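Long-range contact in enterochelin esterase (Salmonella enterica subsp. enterica serovar Typhimurium, PDB 3MGA), which probably hydrolyses the ester bonds of ferric enterobactin, the iron-loaded siderophore, so that its iron can be released inside the cell: residues Tyr56-Pro69 with Ala110-Trp124. Residues are numbered along the deposited sequence; the frame is centred on the assembly and turned at random.
Sequences YITGVTDHHQNAQP and APGETPDRNVLREGW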
ATOM      1  N   TYR A  56      -1.653  14.688   9.014  1.00 42.08           N
ATOM      2  CA  TYR A  56      -0.723  13.897   8.219  1.00 42.25           C
ATOM      3  C   TYR A  56      -1.511  13.037   7.247  1.00 41.36           C
ATOM      4  O   TYR A  56      -2.018  11.989   7.615  1.00 41.70           O
ATOM      5  CB  TYR A  56       0.142  13.036   9.138  1.00 42.53           C
ATOM      6  CG  TYR A  56       1.327  12.376   8.470  1.00 43.91           C
ATOM      7  CD1 TYR A  56       2.560  13.028   8.398  1.00 45.19           C
ATOM      8  CD2 TYR A  56       1.231  11.088   7.939  1.00 44.48           C
ATOM      9  CE1 TYR A  56       3.663  12.427   7.798  1.00 47.49           C
ATOM     10  CE2 TYR A  56       2.327  10.475   7.339  1.00 46.36           C
ATOM     11  CZ  TYR A  56       3.541  11.147   7.268  1.00 50.42           C
ATOM     12  OH  TYR A  56       4.630  10.539   6.678  1.00 52.60           O
ATOM     13  N   ILE A  57      -1.626  13.517   6.012  1.00 41.54           N
ATOM     14  CA  ILE A  57      -2.353  12.832   4.956  1.00 41.02           C
ATOM     15  C   ILE A  57      -1.335  12.263   3.976  1.00 41.43           C
ATOM     16  O   ILE A  57      -0.521  13.001   3.425  1.00 42.25           O
ATOM     17  CB  ILE A  57      -3.294  13.809   4.208  1.00 41.20           C
ATOM     18  CG1 ILE A  57      -4.194  14.562   5.197  1.00 42.73           C
ATOM     19  CG2 ILE A  57      -4.142  13.066   3.194  1.00 38.08           C
ATOM     20  CD1 ILE A  57      -5.104  15.596   4.551  1.00 42.76           C
ATOM     21  N   THR A  58      -1.377  10.951   3.766  1.00 41.00           N
ATOM     22  CA  THR A  58      -0.439  10.290   2.861  1.00 41.53           C
ATOM     23  C   THR A  58      -0.442  10.926   1.465  1.00 41.99           C
ATOM     24  O   THR A  58      -1.489  11.085   0.840  1.00 40.32           O
ATOM     25  CB  THR A  58      -0.750   8.777   2.736  1.00 40.91           C
ATOM     26  OG1 THR A  58      -0.717   8.183   4.032  1.00 40.77           O
ATOM     27  CG2 THR A  58       0.267   8.074   1.836  1.00 39.44           C
ATOM     28  N   GLY A  59       0.745  11.295   0.994  1.00 44.11           N
ATOM     29  CA  GLY A  59       0.905  11.902  -0.326  1.00 45.71           C
ATOM     30  C   GLY A  59       0.312  13.293  -0.512  1.00 46.25           C
ATOM     31  O   GLY A  59       0.192  13.765  -1.642  1.00 48.03           O
ATOM     32  N   VAL A  60      -0.074  13.956   0.572  1.00 45.09           N
ATOM     33  CA  VAL A  60      -0.633  15.296   0.456  1.00 45.36           C
ATOM     34  C   VAL A  60       0.083  16.289   1.379  1.00 45.88           C
ATOM     35  O   VAL A  60       0.502  17.354   0.919  1.00 47.65           O
ATOM     36  CB  VAL A  60      -2.141  15.320   0.716  1.00 44.73           C
ATOM     37  CG1 VAL A  60      -2.674  16.754   0.599  1.00 45.27           C
ATOM     38  CG2 VAL A  60      -2.849  14.415  -0.259  1.00 43.95           C
ATOM     39  N   THR A  61       0.231  15.941   2.659  1.00 44.17           N
ATOM     40  CA  THR A  61       0.907  16.814   3.614  1.00 45.29           C
ATOM     41  C   THR A  61       2.153  16.190   4.241  1.00 46.48           C
ATOM     42  O   THR A  61       2.621  16.658   5.279  1.00 48.36           O
ATOM     43  CB  THR A  61      -0.033  17.236   4.762  1.00 45.35           C
ATOM     44  OG1 THR A  61      -0.385  16.093   5.555  1.00 41.30           O
ATOM     45  CG2 THR A  61      -1.288  17.920   4.217  1.00 44.94           C
ATOM     46  N   ASP A  62       2.704  15.156   3.618  1.00 47.67           N
ATOM     47  CA  ASP A  62       3.897  14.483   4.157  1.00 48.95           C
ATOM     48  C   ASP A  62       5.159  14.791   3.338  1.00 50.95           C
ATOM     49  O   ASP A  62       5.188  15.737   2.560  1.00 51.73           O
ATOM     50  CB  ASP A  62       3.650  12.969   4.277  1.00 48.43           C
ATOM     51  CG  ASP A  62       3.384  12.297   2.934  1.00 49.17           C
ATOM     52  OD1 ASP A  62       3.512  12.960   1.886  1.00 50.32           O
ATOM     53  OD2 ASP A  62       3.037  11.095   2.928  1.00 51.35           O
ATOM     54  N   HIS A  63       6.199  13.988   3.526  1.00 53.66           N
ATOM     55  CA  HIS A  63       7.464  14.174   2.829  1.00 57.13           C
ATOM     56  C   HIS A  63       7.418  13.816   1.342  1.00 58.82           C
ATOM     57  O   HIS A  63       8.292  14.240   0.587  1.00 61.20           O
ATOM     58  CB  HIS A  63       8.542  13.327   3.495  1.00 59.24           C
ATOM     59  CG  HIS A  63       8.322  11.855   3.343  1.00 59.91           C
ATOM     60  ND1 HIS A  63       8.882  11.124   2.318  1.00 63.57           N
ATOM     61  CD2 HIS A  63       7.588  10.983   4.071  1.00 58.70           C
ATOM     62  CE1 HIS A  63       8.511   9.861   2.428  1.00 64.54           C
ATOM     63  NE2 HIS A  63       7.724   9.750   3.484  1.00 62.50           N
ATOM     64  N   HIS A  64       6.431  13.029   0.916  1.00 58.08           N
ATOM     65  CA  HIS A  64       6.332  12.649  -0.497  1.00 59.87           C
ATOM     66  C   HIS A  64       6.078  13.862  -1.403  1.00 61.88           C
ATOM     67  O   HIS A  64       6.486  13.868  -2.567  1.00 63.70           O
ATOM     68  CB  HIS A  64       5.274  11.551  -0.715  1.00 57.96           C
ATOM     69  CG  HIS A  64       5.614  10.249  -0.054  1.00 57.73           C
ATOM     70  ND1 HIS A  64       6.450   9.318  -0.631  1.00 58.55           N
ATOM     71  CD2 HIS A  64       5.238   9.727   1.139  1.00 55.99           C
ATOM     72  CE1 HIS A  64       6.572   8.277   0.174  1.00 58.88           C
ATOM     73  NE2 HIS A  64       5.850   8.502   1.258  1.00 56.95           N
ATOM     74  N   GLN A  65       5.410  14.883  -0.869  1.00 62.73           N
ATOM     75  CA  GLN A  65       5.153  16.114  -1.622  1.00 64.39           C
ATOM     76  C   GLN A  65       6.039  17.249  -1.111  1.00 66.19           C
ATOM     77  O   GLN A  65       5.825  18.404  -1.483  1.00 67.29           O
ATOM     78  CB  GLN A  65       3.685  16.546  -1.479  1.00 63.42           C
ATOM     79  CG  GLN A  65       2.667  15.565  -2.020  1.00 63.38           C
ATOM     80  CD  GLN A  65       2.771  15.361  -3.519  1.00 65.19           C
ATOM     81  OE1 GLN A  65       2.305  14.356  -4.048  1.00 68.48           O
ATOM     82  NE2 GLN A  65       3.392  16.304  -4.206  1.00 69.06           N
ATOM     83  N   ASN A  66       7.038  16.929  -0.282  1.00 67.00           N
ATOM     84  CA  ASN A  66       7.909  17.961   0.313  1.00 69.05           C
ATOM     85  C   ASN A  66       7.063  19.109   0.832  1.00 67.58           C
ATOM     86  O   ASN A  66       7.395  20.276   0.654  1.00 69.58           O
ATOM     87  CB  ASN A  66       8.948  18.475  -0.690  1.00 71.85           C
ATOM     88  CG  ASN A  66      10.036  17.468  -0.968  1.00 75.50           C
ATOM     89  OD1 ASN A  66      10.215  16.508  -0.218  1.00 79.64           O
ATOM     90  ND2 ASN A  66      10.792  17.694  -2.034  1.00 81.62           N
ATOM     91  N   ALA A  67       5.958  18.757   1.473  1.00 64.52           N
ATOM     92  CA  ALA A  67       5.031  19.742   1.987  1.00 63.56           C
ATOM     93  C   ALA A  67       5.491  20.301   3.319  1.00 63.71           C
ATOM     94  O   ALA A  67       6.115  19.599   4.125  1.00 63.69           O
ATOM     95  CB  ALA A  67       3.638  19.124   2.130  1.00 60.99           C
ATOM     96  N   GLN A  68       5.193  21.576   3.538  1.00 63.35           N
ATOM     97  CA  GLN A  68       5.508  22.216   4.794  1.00 63.67           C
ATOM     98  C   GLN A  68       4.493  21.619   5.766  1.00 60.54           C
ATOM     99  O   GLN A  68       3.313  21.520   5.426  1.00 57.64           O
ATOM    100  CB  GLN A  68       5.369  23.739   4.680  1.00 65.78           C
ATOM    101  CG  GLN A  68       6.351  24.364   3.678  1.00 68.76           C
ATOM    102  CD  GLN A  68       6.121  25.852   3.430  1.00 70.16           C
ATOM    103  OE1 GLN A  68       5.156  26.440   3.917  1.00 68.03           O
ATOM    104  NE2 GLN A  68       7.009  26.461   2.650  1.00 73.58           N
ATOM    105  N   PRO A  69       4.953  21.173   6.954  1.00 60.04           N
ATOM    106  CA  PRO A  69       4.081  20.564   7.964  1.00 57.98           C
ATOM    107  C   PRO A  69       2.807  21.363   8.202  1.00 57.26           C
ATOM    108  O   PRO A  69       2.867  22.539   8.560  1.00 58.63           O
ATOM    109  CB  PRO A  69       4.956  20.539   9.210  1.00 59.17           C
ATOM    110  CG  PRO A  69       6.333  20.416   8.679  1.00 61.30           C
ATOM    111  CD  PRO A  69       6.363  21.174   7.387  1.00 61.78           C
ATOM    112  N   ALA A 110       9.514  29.632   5.002  1.00 92.49           N
ATOM    113  CA  ALA A 110       8.997  30.807   4.314  1.00 97.44           C
ATOM    114  C   ALA A 110       8.038  30.323   3.231  1.00 96.08           C
ATOM    115  O   ALA A 110       8.180  29.202   2.742  1.00 92.02           O
ATOM    116  CB  ALA A 110      10.131  31.611   3.704  1.00102.22           C
ATOM    117  N   PRO A 111       7.044  31.151   2.864  1.00100.50           N
ATOM    118  CA  PRO A 111       6.108  30.732   1.817  1.00100.46           C
ATOM    119  C   PRO A 111       6.820  30.439   0.492  1.00101.62           C
ATOM    120  O   PRO A 111       7.561  31.283  -0.012  1.00106.24           O
ATOM    121  CB  PRO A 111       5.172  31.944   1.669  1.00106.88           C
ATOM    122  CG  PRO A 111       5.286  32.682   2.950  1.00108.85           C
ATOM    123  CD  PRO A 111       6.687  32.463   3.433  1.00106.48           C
ATOM    124  N   GLY A 112       6.603  29.246  -0.054  1.00 98.19           N
ATOM    125  CA  GLY A 112       7.224  28.848  -1.318  1.00 99.81           C
ATOM    126  C   GLY A 112       8.625  28.276  -1.164  1.00 97.66           C
ATOM    127  O   GLY A 112       9.398  28.247  -2.126  1.00101.08           O
ATOM    128  N   GLU A 113       8.954  27.829   0.045  1.00 93.00           N
ATOM    129  CA  GLU A 113      10.254  27.234   0.330  1.00 91.61           C
ATOM    130  C   GLU A 113      10.116  25.719   0.383  1.00 86.94           C
ATOM    131  O   GLU A 113       9.442  25.193   1.262  1.00 83.05           O
ATOM    132  CB  GLU A 113      10.791  27.726   1.679  1.00 91.51           C
ATOM    133  CG  GLU A 113      12.122  27.082   2.100  1.00 91.24           C
ATOM    134  CD  GLU A 113      12.540  27.434   3.524  1.00 91.96           C
ATOM    135  OE1 GLU A 113      13.570  26.899   3.986  1.00 91.41           O
ATOM    136  OE2 GLU A 113      11.840  28.234   4.185  1.00 92.83           O
ATOM    137  N   THR A 114      10.750  25.024  -0.558  1.00 87.93           N
ATOM    138  CA  THR A 114      10.727  23.567  -0.590  1.00 84.94           C
ATOM    139  C   THR A 114      11.664  23.055   0.501  1.00 83.05           C
ATOM    140  O   THR A 114      12.874  23.268   0.418  1.00 86.35           O
ATOM    141  CB  THR A 114      11.206  23.011  -1.954  1.00 88.87           C
ATOM    142  OG1 THR A 114      10.334  23.462  -3.000  1.00 91.35           O
ATOM    143  CG2 THR A 114      11.225  21.483  -1.942  1.00 87.84           C
ATOM    144  N   PRO A 115      11.118  22.399   1.542  1.00 78.66           N
ATOM    145  CA  PRO A 115      12.012  21.896   2.580  1.00 78.02           C
ATOM    146  C   PRO A 115      12.767  20.658   2.129  1.00 79.10           C
ATOM    147  O   PRO A 115      12.396  20.037   1.132  1.00 79.80           O
ATOM    148  CB  PRO A 115      11.057  21.535   3.727  1.00 74.12           C
ATOM    149  CG  PRO A 115       9.764  22.217   3.395  1.00 73.20           C
ATOM    150  CD  PRO A 115       9.709  22.190   1.912  1.00 75.31           C
ATOM    151  N   ASP A 116      13.823  20.315   2.856  1.00 80.61           N
ATOM    152  CA  ASP A 116      14.606  19.129   2.549  1.00 83.41           C
ATOM    153  C   ASP A 116      13.778  17.933   3.013  1.00 80.52           C
ATOM    154  O   ASP A 116      13.292  17.912   4.146  1.00 77.28           O
ATOM    155  CB  ASP A 116      15.964  19.188   3.259  1.00 87.39           C
ATOM    156  CG  ASP A 116      16.853  17.990   2.948  1.00 91.62           C
ATOM    157  OD1 ASP A 116      16.356  16.980   2.407  1.00 91.23           O
ATOM    158  OD2 ASP A 116      18.061  18.062   3.264  1.00 95.62           O
ATOM    159  N   ARG A 117      13.603  16.953   2.129  1.00 82.11           N
ATOM    160  CA  ARG A 117      12.812  15.762   2.442  1.00 80.72           C
ATOM    161  C   ARG A 117      13.385  15.030   3.659  1.00 81.51           C
ATOM    162  O   ARG A 117      12.641  14.581   4.531  1.00 78.06           O
ATOM    163  CB  ARG A 117      12.771  14.805   1.251  1.00 84.55           C
ATOM    164  CG  ARG A 117      11.787  13.650   1.428  1.00 84.70           C
ATOM    165  CD  ARG A 117      12.062  12.533   0.455  1.00 93.20           C
ATOM    166  NE  ARG A 117      13.413  12.008   0.668  1.00101.43           N
ATOM    167  CZ  ARG A 117      13.750  11.131   1.616  1.00104.35           C
ATOM    168  NH1 ARG A 117      12.843  10.661   2.471  1.00101.03           N
ATOM    169  NH2 ARG A 117      15.013  10.730   1.718  1.00110.86           N
ATOM    170  N   ASN A 118      14.709  14.902   3.703  1.00 86.29           N
ATOM    171  CA  ASN A 118      15.374  14.242   4.821  1.00 89.23           C
ATOM    172  C   ASN A 118      15.020  14.918   6.139  1.00 86.03           C
ATOM    173  O   ASN A 118      14.771  14.242   7.139  1.00 86.06           O
ATOM    174  CB  ASN A 118      16.890  14.241   4.620  1.00 95.96           C
ATOM    175  CG  ASN A 118      17.316  13.445   3.400  1.00101.53           C
ATOM    176  OD1 ASN A 118      16.580  12.583   2.915  1.00101.88           O
ATOM    177  ND2 ASN A 118      18.517  13.723   2.903  1.00107.79           N
ATOM    178  N   VAL A 119      14.982  16.252   6.129  1.00 84.30           N
ATOM    179  CA  VAL A 119      14.644  17.029   7.323  1.00 82.44           C
ATOM    180  C   VAL A 119      13.187  16.783   7.734  1.00 77.54           C
ATOM    181  O   VAL A 119      12.874  16.762   8.925  1.00 76.56           O
ATOM    182  CB  VAL A 119      14.898  18.543   7.120  1.00 82.55           C
ATOM    183  CG1 VAL A 119      14.524  19.326   8.372  1.00 81.66           C
ATOM    184  CG2 VAL A 119      16.354  18.790   6.771  1.00 87.95           C
ATOM    185  N   LEU A 120      12.307  16.592   6.751  1.00 75.19           N
ATOM    186  CA  LEU A 120      10.892  16.316   7.035  1.00 71.61           C
ATOM    187  C   LEU A 120      10.706  14.974   7.742  1.00 72.16           C
ATOM    188  O   LEU A 120      10.215  14.942   8.875  1.00 71.63           O
ATOM    189  CB  LEU A 120      10.027  16.371   5.767  1.00 69.44           C
ATOM    190  CG  LEU A 120       9.729  17.749   5.178  1.00 67.74           C
ATOM    191  CD1 LEU A 120       8.882  17.613   3.910  1.00 65.04           C
ATOM    192  CD2 LEU A 120       9.012  18.618   6.207  1.00 62.59           C
ATOM    193  N   ARG A 121      11.080  13.873   7.088  1.00 74.46           N
ATOM    194  CA  ARG A 121      10.948  12.555   7.725  1.00 76.16           C
ATOM    195  C   ARG A 121      11.486  12.548   9.145  1.00 77.75           C
ATOM    196  O   ARG A 121      10.841  12.009  10.045  1.00 77.49           O
ATOM    197  CB  ARG A 121      11.599  11.422   6.921  1.00 80.93           C
ATOM    198  CG  ARG A 121      10.657  10.752   5.936  1.00 82.33           C
ATOM    199  CD  ARG A 121      11.173   9.364   5.537  1.00 89.35           C
ATOM    200  NE  ARG A 121      10.116   8.527   4.967  1.00 89.38           N
ATOM    201  CZ  ARG A 121      10.280   7.260   4.584  1.00 94.73           C
ATOM    202  NH1 ARG A 121      11.464   6.668   4.704  1.00101.44           N
ATOM    203  NH2 ARG A 121       9.255   6.579   4.081  1.00 92.64           N
ATOM    204  N   GLU A 122      12.659  13.143   9.342  1.00 79.96           N
ATOM    205  CA  GLU A 122      13.258  13.216  10.665  1.00 82.76           C
ATOM    206  C   GLU A 122      12.249  13.852  11.614  1.00 77.96           C
ATOM    207  O   GLU A 122      11.902  13.271  12.634  1.00 78.89           O
ATOM    208  CB  GLU A 122      14.559  14.028  10.621  1.00 86.95           C
ATOM    209  CG  GLU A 122      15.326  14.110  11.942  1.00 93.87           C
ATOM    210  CD  GLU A 122      15.859  12.762  12.428  1.00101.52           C
ATOM    211  OE1 GLU A 122      16.673  12.759  13.379  1.00108.57           O
ATOM    212  OE2 GLU A 122      15.484  11.711  11.862  1.00101.08           O
ATOM    213  N   GLY A 123      11.759  15.032  11.257  1.00 73.59           N
ATOM    214  CA  GLY A 123      10.771  15.733  12.076  1.00 70.60           C
ATOM    215  C   GLY A 123       9.548  14.875  12.364  1.00 67.14           C
ATOM    216  O   GLY A 123       9.064  14.836  13.499  1.00 67.92           O
ATOM    217  N   TRP A 124       9.053  14.181  11.339  1.00 63.06           N
ATOM    218  CA  TRP A 124       7.880  13.313  11.498  1.00 60.45           C
ATOM    219  C   TRP A 124       8.140  12.075  12.341  1.00 63.85           C
ATOM    220  O   TRP A 124       7.220  11.578  12.985  1.00 63.11           O
ATOM    221  CB  TRP A 124       7.292  12.888  10.144  1.00 57.52           C
ATOM    222  CG  TRP A 124       6.658  14.007   9.398  1.00 50.15           C
ATOM    223  CD1 TRP A 124       7.087  14.565   8.236  1.00 50.24           C
ATOM    224  CD2 TRP A 124       5.497  14.742   9.794  1.00 44.28           C
ATOM    225  NE1 TRP A 124       6.245  15.588   7.861  1.00 47.16           N
ATOM    226  CE2 TRP A 124       5.261  15.716   8.804  1.00 43.86           C
ATOM    227  CE3 TRP A 124       4.624  14.661  10.883  1.00 44.01           C
ATOM    228  CZ2 TRP A 124       4.190  16.607   8.870  1.00 41.48           C
ATOM    229  CZ3 TRP A 124       3.562  15.545  10.951  1.00 43.27           C
ATOM    230  CH2 TRP A 124       3.356  16.509   9.949  1.00 41.88           C
TER
HETATM  231  O   HOH W   1       5.421  17.055   5.678  1.00 41.56           O
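The aliphatic part of R121 passes over one face of the H63 ring: R121 CG sits 3.7 Å from the imidazole centroid, 17° off the ring normal, which defines a CH-pi contact. The extended R121 chain carries NE over the same face, offset toward the rim, with the guanidinium steeply tilted to the ring. H64 CD2 lies over the opposite face. At the edge of the H63 ring, R117 runs alongside, pointing the same way, and bends at chi3, which brings H63 ND1 into the plane of its guanidinium, although H63 ND1 is buried without a partner. L120 points into the loop, its CD1 lying 3.4 Å from A67 O and its CD2 against the P69 ring. Farther along the helix, W124 receives the edge of Y56 on its face in a T-shaped stack, the Y56 ring and the six-membered ring of W124 having centroids 4.8 Å apart and planes at 70°.

One water joins both segments: it accepts from W124 NE1 (2.8 Å), in the plane of the indole, and donates to T61 O and A67 O, tying the indole to the loop at two points. At the far end Q68, extended beyond CG, uses NE2 twice. The bond from Q68 NE2 to E113 O (3.1 Å) is nearly straight at 169° and lies in the amide plane, whereas that to A110 O (3.0 Å) is more bent; together they grip the type II turn 110-113.

Behind this shell, D62 OD1 accepts from H64 N in an Asx turn and D62 OD2 from G59 N, fixing the loop that presents H63, while D116 N-caps the helix through N118 N. Both segments belong to the N-terminal, E-set-clan domain; R121 lies near, without touching, the probable nucleophile elbow of the esterase domain. From helix 117-127, L120 and W124 pack against the loop after strand 52-57, an outer strand of its sheet, W124 also touching I98 of neighbouring strand 92-100 and stacking edge-to-face with F106.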